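Local coordinates for protein hydrogen peroxide-inducible genes activator (Corynebacterium glutamicum, PDB 6G1D) that senses hydrogen peroxide by a peroxidatic mechanism and, as a LysR-type transcription factor, probably binds DNA to switch on peroxide-inducible genes, at residues R16-I21 and K72-A77; G53-E58 and I65-G70; G100-G105 and P127-H132. The protein carries 1 engineered substitution. One frame throughout, in Å; residues are numbered along the deposited sequence. Where two conformers were deposited one is given.

Contact 1: residues R16-I21 and K72-A77; sequences RTFVTI and KLLPFA
Phe18, Leu74 and Val19 supply most of the surface shared by two helices in the winged helix-turn-helix part of this LysR-type regulator. The first helix of that unit, 12-24, here meets the start of the long helix 68-95. The two local axes approach to 9.9 Å and cross at -124°, which puts the helices nearer perpendicular than antiparallel. No hydrogen bond spans the interface, so apolar contact carries it.

Phe18 has the most surface buried here. Its CG stands anti to the backbone N (chi1 168°), and the CD2-CE2 side of the ring meets the long helix obliquely, with CE2 4.0 Å from Leu74 CA and CD2 3.9 Å from the methyl carbon Ala77 CB. Near the ring plane, at its edge, Leu73 C lies 4.3 Å from Phe18 CE2. Leu48 and Leu56 of the same chain also pack on this ring.

Leu74 turns its end back toward helix 12-24. In the conformer described, one of two deposited, Leu74 CD1 lies 3.9 Å from Val19 CG2, and the two side chains run at a slant to each other.

The long helix is kinked at this level. Pro75 has no N-H to give to the preceding turn, and Phe76 N makes only a weak bond to Leu73 O, but Ala77 N again bonds to Leu73 O at 3.0 Å. The same turn also packs against the second subunit, where Phe76 stacks on His90 of that subunit. Ala77 CB fits between two neighbours of helix 12-24, touching Phe18 CD2 and sitting 3.7 Å from Val19 CG2.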
loop_
_atom_site.group_PDB
_atom_site.type_symbol
_atom_site.label_atom_id
_atom_site.label_comp_id
_atom_site.label_asym_id
_atom_site.label_seq_id
_atom_site.Cartn_x
_atom_site.Cartn_y
_atom_site.Cartn_z
ATOM N N ARG B 16 32.953 -12.548 10.826
ATOM C CA ARG B 16 32.676 -12.946 9.433
ATOM C C ARG B 16 32.578 -14.460 9.337
ATOM O O ARG B 16 31.653 -14.992 8.727
ATOM C CB ARG B 16 33.730 -12.418 8.453
ATOM C CG ARG B 16 33.575 -10.906 8.237
ATOM C CD ARG B 16 34.306 -10.245 7.084
ATOM N NE ARG B 16 35.643 -9.766 7.446
ATOM C CZ ARG B 16 35.990 -8.534 7.858
ATOM N NH1 ARG B 16 35.117 -7.512 7.978
ATOM N NH2 ARG B 16 37.285 -8.302 8.115
ATOM N N THR B 17 33.497 -15.173 9.974
ATOM C CA THR B 17 33.419 -16.625 9.999
ATOM C C THR B 17 32.108 -17.131 10.564
ATOM O O THR B 17 31.474 -18.000 9.978
ATOM C CB THR B 17 34.614 -17.253 10.763
ATOM O OG1 THR B 17 35.771 -17.165 9.967
ATOM C CG2 THR B 17 34.380 -18.722 11.083
ATOM N N PHE B 18 31.714 -16.605 11.710
ATOM C CA PHE B 18 30.444 -17.025 12.333
ATOM C C PHE B 18 29.244 -16.779 11.409
ATOM O O PHE B 18 28.412 -17.650 11.208
ATOM C CB PHE B 18 30.269 -16.265 13.667
ATOM C CG PHE B 18 28.918 -16.368 14.288
ATOM C CD1 PHE B 18 28.241 -17.588 14.362
ATOM C CD2 PHE B 18 28.315 -15.240 14.852
ATOM C CE1 PHE B 18 27.005 -17.664 14.970
ATOM C CE2 PHE B 18 27.071 -15.327 15.425
ATOM C CZ PHE B 18 26.433 -16.539 15.478
ATOM N N VAL B 19 29.157 -15.580 10.876
ATOM C CA VAL B 19 27.998 -15.174 10.074
ATOM C C VAL B 19 27.945 -16.028 8.785
ATOM O O VAL B 19 26.884 -16.517 8.408
ATOM C CB VAL B 19 28.062 -13.660 9.794
ATOM C CG1 VAL B 19 27.140 -13.240 8.675
ATOM C CG2 VAL B 19 27.758 -12.877 11.069
ATOM N N THR B 20 29.107 -16.175 8.192
ATOM C CA THR B 20 29.205 -17.001 6.990
ATOM C C THR B 20 28.766 -18.559 7.092
ATOM O O THR B 20 27.936 -19.237 6.425
ATOM C CB THR B 20 30.624 -16.925 6.448
ATOM O OG1 THR B 20 30.898 -15.585 6.065
ATOM C CG2 THR B 20 30.760 -17.789 5.257
ATOM N N ILE B 21 29.229 -19.064 8.221
ATOM C CA ILE B 21 28.821 -20.439 8.558
ATOM C C ILE B 21 27.313 -20.511 8.813
ATOM O O ILE B 21 26.634 -21.446 8.350
ATOM C CB ILE B 21 29.587 -21.039 9.775
ATOM C CG1 ILE B 21 31.075 -21.185 9.486
ATOM C CG2 ILE B 21 29.054 -22.454 10.078
ATOM C CD1 ILE B 21 31.923 -21.357 10.721
ATOM N N LYS B 72 20.449 -16.105 18.447
ATOM C CA LYS B 72 20.240 -14.838 19.136
ATOM C C LYS B 72 21.360 -13.835 18.905
ATOM O O LYS B 72 21.106 -12.644 18.825
ATOM C CB LYS B 72 20.037 -15.050 20.645
ATOM C CG LYS B 72 18.716 -15.676 20.999
ATOM C CD LYS B 72 18.536 -15.800 22.507
ATOM C CE LYS B 72 18.866 -17.199 22.988
ATOM N NZ LYS B 72 18.516 -17.272 24.444
ATOM N N LEU B 73 22.599 -14.295 18.789
ATOM C CA LEU B 73 23.719 -13.371 18.571
ATOM C C LEU B 73 23.936 -12.971 17.102
ATOM O O LEU B 73 24.562 -11.937 16.836
ATOM C CB LEU B 73 25.007 -13.951 19.158
ATOM C CG LEU B 73 24.987 -14.003 20.715
ATOM C CD1 LEU B 73 26.116 -14.908 21.219
ATOM C CD2 LEU B 73 25.106 -12.597 21.266
ATOM N N LEU B 74 23.357 -13.745 16.208
ATOM C CA LEU B 74 23.617 -13.516 14.739
ATOM C C LEU B 74 23.258 -12.002 14.204
ATOM O O LEU B 74 23.988 -11.213 13.531
ATOM C CB LEU B 74 22.849 -14.554 13.896
ATOM C CG LEU B 74 23.015 -14.543 12.383
ATOM C CD1 LEU B 74 24.468 -14.741 12.020
ATOM C CD2 LEU B 74 22.157 -15.653 11.766
ATOM N N PRO B 75 22.126 -11.531 14.702
ATOM C CA PRO B 75 21.848 -10.127 14.313
ATOM C C PRO B 75 22.829 -9.091 14.845
ATOM O O PRO B 75 23.103 -8.088 14.194
ATOM C CB PRO B 75 20.439 -9.849 14.828
ATOM C CG PRO B 75 19.987 -11.086 15.548
ATOM C CD PRO B 75 20.915 -12.206 15.220
ATOM N N PHE B 76 23.384 -9.334 16.014
ATOM C CA PHE B 76 24.372 -8.399 16.585
ATOM C C PHE B 76 25.698 -8.506 15.840
ATOM O O PHE B 76 26.371 -7.494 15.616
ATOM C CB PHE B 76 24.503 -8.609 18.096
ATOM C CG PHE B 76 23.213 -8.328 18.843
ATOM C CD1 PHE B 76 22.814 -7.013 19.125
ATOM C CD2 PHE B 76 22.366 -9.378 19.212
ATOM C CE1 PHE B 76 21.616 -6.763 19.772
ATOM C CE2 PHE B 76 21.171 -9.117 19.872
ATOM C CZ PHE B 76 20.786 -7.816 20.153
ATOM N N ALA B 77 26.065 -9.724 15.434
ATOM C CA ALA B 77 27.259 -9.936 14.624
ATOM C C ALA B 77 27.092 -9.232 13.279
ATOM O O ALA B 77 27.958 -8.479 12.853
ATOM C CB ALA B 77 27.519 -11.423 14.426
#

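Contact 2: residues G53-E58 and I65-G70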
loop_
_atom_site.group_PDB
_atom_site.type_symbol
_atom_site.label_atom_id
_atom_site.label_comp_id
_atom_site.label_asym_id
_atom_site.label_seq_id
_atom_site.Cartn_x
_atom_site.Cartn_y
_atom_site.Cartn_z
ATOM N N GLY B 53 32.820 -18.199 25.641
ATOM C CA GLY B 53 32.275 -19.244 26.510
ATOM C C GLY B 53 30.871 -19.676 26.063
ATOM O O GLY B 53 30.079 -20.131 26.878
ATOM N N VAL B 54 30.569 -19.498 24.779
ATOM C CA VAL B 54 29.270 -19.805 24.219
ATOM C C VAL B 54 29.468 -20.600 22.932
ATOM O O VAL B 54 30.218 -20.177 22.037
ATOM C CB VAL B 54 28.504 -18.504 23.852
ATOM C CG1 VAL B 54 27.208 -18.821 23.111
ATOM C CG2 VAL B 54 28.224 -17.653 25.084
ATOM N N GLN B 55 28.797 -21.745 22.839
ATOM C CA GLN B 55 28.755 -22.545 21.620
ATOM C C GLN B 55 27.732 -21.912 20.636
ATOM O O GLN B 55 26.548 -21.778 20.951
ATOM C CB GLN B 55 28.375 -23.993 21.958
ATOM C CG GLN B 55 28.712 -24.986 20.855
ATOM C CD GLN B 55 28.014 -26.328 21.021
ATOM O OE1 GLN B 55 27.405 -26.630 22.049
ATOM N NE2 GLN B 55 28.078 -27.127 19.968
ATOM N N LEU B 56 28.216 -21.520 19.458
ATOM C CA LEU B 56 27.426 -20.851 18.421
ATOM C C LEU B 56 26.936 -21.779 17.315
ATOM O O LEU B 56 25.922 -21.476 16.673
ATOM C CB LEU B 56 28.249 -19.738 17.803
ATOM C CG LEU B 56 28.748 -18.647 18.763
ATOM C CD1 LEU B 56 29.701 -17.719 18.044
ATOM C CD2 LEU B 56 27.603 -17.856 19.392
ATOM N N ILE B 57 27.625 -22.886 17.084
ATOM C CA ILE B 57 27.301 -23.826 15.997
ATOM C C ILE B 57 27.444 -25.254 16.523
ATOM O O ILE B 57 28.445 -25.565 17.154
ATOM C CB ILE B 57 28.325 -23.672 14.832
ATOM C CG1 ILE B 57 28.341 -22.242 14.271
ATOM C CG2 ILE B 57 28.080 -24.682 13.736
ATOM C CD1 ILE B 57 27.115 -21.809 13.506
ATOM N N GLU B 58 26.478 -26.093 16.196
ATOM C CA GLU B 58 26.509 -27.484 16.571
ATOM C C GLU B 58 27.020 -28.240 15.357
ATOM O O GLU B 58 26.315 -28.381 14.365
ATOM C CB GLU B 58 25.113 -27.958 16.939
ATOM C CG GLU B 58 25.086 -29.295 17.650
ATOM C CD GLU B 58 23.994 -29.362 18.686
ATOM O OE1 GLU B 58 24.251 -29.904 19.778
ATOM O OE2 GLU B 58 22.886 -28.859 18.416
ATOM N N ILE B 65 24.276 -26.497 11.990
ATOM C CA ILE B 65 23.117 -25.900 12.633
ATOM C C ILE B 65 23.541 -24.880 13.674
ATOM O O ILE B 65 24.397 -25.154 14.500
ATOM C CB ILE B 65 22.230 -26.971 13.293
ATOM C CG1 ILE B 65 21.349 -27.647 12.248
ATOM C CG2 ILE B 65 21.349 -26.356 14.365
ATOM C CD1 ILE B 65 20.677 -28.904 12.745
ATOM N N VAL B 66 22.934 -23.706 13.628
ATOM C CA VAL B 66 23.244 -22.646 14.572
ATOM C C VAL B 66 22.545 -23.005 15.871
ATOM O O VAL B 66 21.381 -23.458 15.830
ATOM C CB VAL B 66 22.783 -21.281 14.001
ATOM C CG1 VAL B 66 23.127 -20.120 14.899
ATOM C CG2 VAL B 66 23.396 -21.031 12.616
ATOM N N THR B 67 23.225 -22.853 17.008
ATOM C CA THR B 67 22.591 -23.110 18.322
ATOM C C THR B 67 21.592 -21.984 18.671
ATOM O O THR B 67 21.601 -20.919 18.033
ATOM C CB THR B 67 23.622 -23.159 19.475
ATOM O OG1 THR B 67 24.262 -21.883 19.595
ATOM C CG2 THR B 67 24.631 -24.247 19.280
ATOM N N PRO B 68 20.754 -22.206 19.712
ATOM C CA PRO B 68 19.902 -21.100 20.171
ATOM C C PRO B 68 20.675 -19.805 20.445
ATOM O O PRO B 68 20.285 -18.736 19.974
ATOM C CB PRO B 68 19.243 -21.664 21.433
ATOM C CG PRO B 68 19.166 -23.117 21.194
ATOM C CD PRO B 68 20.340 -23.495 20.303
ATOM N N ALA B 69 21.792 -19.926 21.153
ATOM C CA ALA B 69 22.681 -18.791 21.410
ATOM C C ALA B 69 23.211 -18.142 20.135
ATOM O O ALA B 69 23.254 -16.911 20.027
ATOM C CB ALA B 69 23.848 -19.235 22.280
ATOM N N GLY B 70 23.627 -18.954 19.178
ATOM C CA GLY B 70 24.112 -18.437 17.885
ATOM C C GLY B 70 23.021 -17.669 17.130
ATOM O O GLY B 70 23.263 -16.599 16.588
#
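Val54 meets Ala69 directly after Gly53, the positive-phi residue of the Schellman motif that ends helix 38-52. Val54 CG1 and Ala69 CB are only 3.5 Å apart, tighter than usual carbon packing, and Val54 also packs on Ala91 of the second subunit.

Gln55 takes part mainly through its backbone: its O accepts the hydroxyl of Thr67, with OG1 2.7 Å away and tilted somewhat from the carbonyl plane. Its side-chain NE2 turns back to Ile57 O within its own segment.

Leu56 presents its carbonyl to segment 65-70, and its CD2 lies 3.8 Å from Gly70 CA. Thr67 N donates to Leu56 O at 3.0 Å, from well above the carbonyl plane, and Gly70 CA, which carries no side chain, lies 3.7 Å from Leu56 O. The backbone N-H groups of Leu56 and Ile57 are both taken by Glu49 OE1 of helix 38-52.

Ile57 then pairs with Val66 as a non-hydrogen-bonded antiparallel pair. On their shared face Ile57 CD1 touches Val66 CG2 at 3.9 Å, and that face looks toward Ile21 and Ala22 of helix 12-24. Glu58, on the other face with Ile65, closes the ladder: Glu58 N donates to Ile65 O at 2.8 Å, almost straight at 172°. This short hairpin is the wing of the winged helix-turn-helix fold.

Thr67 joins the hairpin to the long helix. With chi1 at 63°, OG1 lies between the backbone N and the carbonyl carbon, where it accepts from Gly70 N at 3.0 Å as the N-cap of helix 68-95. One hydroxyl thus gives its proton to Gln55 O and receives a helix N-H, which fixes its rotation and ties the helix start to the segment leading into the wing.

Contact 3: residues G100-G105 and P127-H132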
loop_
_atom_site.group_PDB
_atom_site.type_symbol
_atom_site.label_atom_id
_atom_site.label_comp_id
_atom_site.label_asym_id
_atom_site.label_seq_id
_atom_site.Cartn_x
_atom_site.Cartn_y
_atom_site.Cartn_z
ATOM N N GLY B 100 33.665 7.553 -3.180
ATOM C CA GLY B 100 32.796 6.870 -2.253
ATOM C C GLY B 100 31.331 6.908 -2.657
ATOM O O GLY B 100 30.995 7.353 -3.753
ATOM N N PRO B 101 30.452 6.427 -1.779
ATOM C CA PRO B 101 29.013 6.395 -2.012
ATOM C C PRO B 101 28.428 7.766 -2.269
ATOM O O PRO B 101 28.820 8.738 -1.651
ATOM C CB PRO B 101 28.444 5.840 -0.698
ATOM C CG PRO B 101 29.541 5.056 -0.109
ATOM C CD PRO B 101 30.805 5.741 -0.526
ATOM N N LEU B 102 27.513 7.823 -3.222
ATOM C CA LEU B 102 26.661 8.971 -3.437
ATOM C C LEU B 102 25.329 8.376 -3.834
ATOM O O LEU B 102 25.254 7.666 -4.820
ATOM C CB LEU B 102 27.209 9.846 -4.563
ATOM C CG LEU B 102 26.417 11.119 -4.884
ATOM C CD1 LEU B 102 26.514 12.113 -3.728
ATOM C CD2 LEU B 102 26.890 11.730 -6.193
ATOM N N THR B 103 24.288 8.671 -3.079
ATOM C CA THR B 103 22.961 8.217 -3.412
ATOM C C THR B 103 22.223 9.366 -4.075
ATOM O O THR B 103 22.038 10.440 -3.478
ATOM C CB THR B 103 22.249 7.714 -2.163
ATOM O OG1 THR B 103 23.034 6.667 -1.621
ATOM C CG2 THR B 103 20.838 7.148 -2.532
ATOM N N VAL B 104 21.778 9.132 -5.308
ATOM C CA VAL B 104 21.140 10.148 -6.130
ATOM C C VAL B 104 19.684 9.738 -6.360
ATOM O O VAL B 104 19.401 8.659 -6.852
ATOM C CB VAL B 104 21.877 10.272 -7.477
ATOM C CG1 VAL B 104 21.264 11.351 -8.333
ATOM C CG2 VAL B 104 23.351 10.624 -7.242
ATOM N N GLY B 105 18.769 10.603 -5.956
ATOM C CA GLY B 105 17.350 10.436 -6.239
ATOM C C GLY B 105 17.087 11.089 -7.589
ATOM O O GLY B 105 17.629 12.156 -7.872
ATOM N N PRO B 127 36.136 7.176 -11.173
ATOM C CA PRO B 127 36.078 5.720 -10.949
ATOM C C PRO B 127 35.952 5.258 -9.493
ATOM O O PRO B 127 35.547 4.124 -9.262
ATOM C CB PRO B 127 37.419 5.210 -11.541
ATOM C CG PRO B 127 38.318 6.397 -11.535
ATOM C CD PRO B 127 37.443 7.601 -11.731
ATOM N N ASP B 128 36.297 6.119 -8.531
ATOM C CA ASP B 128 36.095 5.820 -7.114
ATOM C C ASP B 128 34.690 6.213 -6.589
ATOM O O ASP B 128 34.373 5.939 -5.432
ATOM C CB ASP B 128 37.188 6.483 -6.272
ATOM C CG ASP B 128 38.595 6.015 -6.651
ATOM O OD1 ASP B 128 39.389 6.893 -7.044
ATOM O OD2 ASP B 128 38.887 4.794 -6.545
ATOM N N LEU B 129 33.863 6.863 -7.418
ATOM C CA LEU B 129 32.474 7.147 -7.062
ATOM C C LEU B 129 31.675 5.834 -7.124
ATOM O O LEU B 129 31.861 5.051 -8.052
ATOM C CB LEU B 129 31.847 8.171 -7.981
ATOM C CG LEU B 129 30.516 8.807 -7.587
ATOM C CD1 LEU B 129 30.621 9.638 -6.326
ATOM C CD2 LEU B 129 30.095 9.783 -8.680
ATOM N N GLU B 130 30.839 5.605 -6.108
ATOM C CA GLU B 130 29.979 4.426 -6.009
ATOM C C GLU B 130 28.537 4.930 -6.028
ATOM O O GLU B 130 27.937 5.145 -4.966
ATOM C CB GLU B 130 30.191 3.674 -4.692
ATOM C CG GLU B 130 31.473 2.895 -4.521
ATOM C CD GLU B 130 31.381 1.995 -3.257
ATOM O OE1 GLU B 130 30.497 2.186 -2.346
ATOM O OE2 GLU B 130 32.204 1.075 -3.176
ATOM N N PRO B 131 27.971 5.133 -7.219
ATOM C CA PRO B 131 26.629 5.699 -7.258
ATOM C C PRO B 131 25.531 4.672 -6.901
ATOM O O PRO B 131 25.647 3.483 -7.170
ATOM C CB PRO B 131 26.507 6.210 -8.702
ATOM C CG PRO B 131 27.453 5.341 -9.475
ATOM C CD PRO B 131 28.467 4.773 -8.556
ATOM N N HIS B 132 24.504 5.168 -6.234
ATOM C CA HIS B 132 23.304 4.425 -5.895
ATOM C C HIS B 132 22.189 5.329 -6.356
ATOM O O HIS B 132 22.242 6.543 -6.149
ATOM C CB HIS B 132 23.261 4.157 -4.391
ATOM C CG HIS B 132 24.386 3.293 -3.933
ATOM N ND1 HIS B 132 25.449 3.769 -3.200
ATOM C CD2 HIS B 132 24.651 1.992 -4.180
ATOM C CE1 HIS B 132 26.306 2.789 -2.989
ATOM N NE2 HIS B 132 25.846 1.700 -3.575
#
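Leu129 has CG anti to its backbone N (chi1 -167°), and chi2 near 64° then carries CD1 back over strand 100-106, to 3.5 Å from Gly100 O and 3.8 Å from Leu102 CB. Those contacts lie on the face shared by Leu102, Leu129 and Pro131. There Phe296 and Phe299 of helix 293-316 cover Leu102, while Val122 and Leu119 of helix 111-125 cover Leu129 and Pro131.

The face carrying Pro101, Glu130, Thr103 and His132 is more polar. The Glu130 side chain runs beside the Pro101 ring, pointing the same way, and its OE1 lies 3.8 Å from Pro101 CG. The other carboxylate oxygen, OE2, makes a salt bridge to Lys92 on helix 68-95, which probably steadies the negative charge beside the proline. Further along, Thr103 OG1 sits 3.7 Å from His132 CB, obliquely to the imidazole, whose edge is turned to Pro101 CB. Thr103 and His132 also pack on Val231 and Thr232 of the third subunit.

Five backbone hydrogen bonds define the register. Gly100, Leu102 and Val104 give their N-H groups to Asp128, Glu130 and His132, and Glu130 and His132 give theirs to Gly100 and Leu102. The longest runs 3.2 Å from Leu102 N to Glu130 O; the shortest, from Val104 N to His132 O, is 2.8 Å and nearly straight at 171°. Pro101 and Pro131, which have no N-H, occupy positions where none is used across this pair.

Parallel pairing of 100-106 with 129-135, linked through helix 111-125, is a beta-alpha-beta unit, here at one edge of the mixed sheet as formed by this chain, in the LysR regulatory domain of periplasmic-binding-protein type.

In the fold
From the N terminus, helix 12-24 opens the loop that contact 1 closes when the chain returns as helix 68-95. Nested inside that loop, contact 2 closes the much shorter hairpin turn between 57-58 and 65-66. The two touch, with Phe18 and Ile21 of contact 1 lying against residues of contact 2, so the first helix, the wing and the start of the long helix form one packed unit that also borders the second subunit. Helix 68-95 then carries the chain to contact 3, which follows in series, its centre about 28 Å from that of contact 1, and closes the first beta-alpha-beta unit of the regulatory domain. No loops cross.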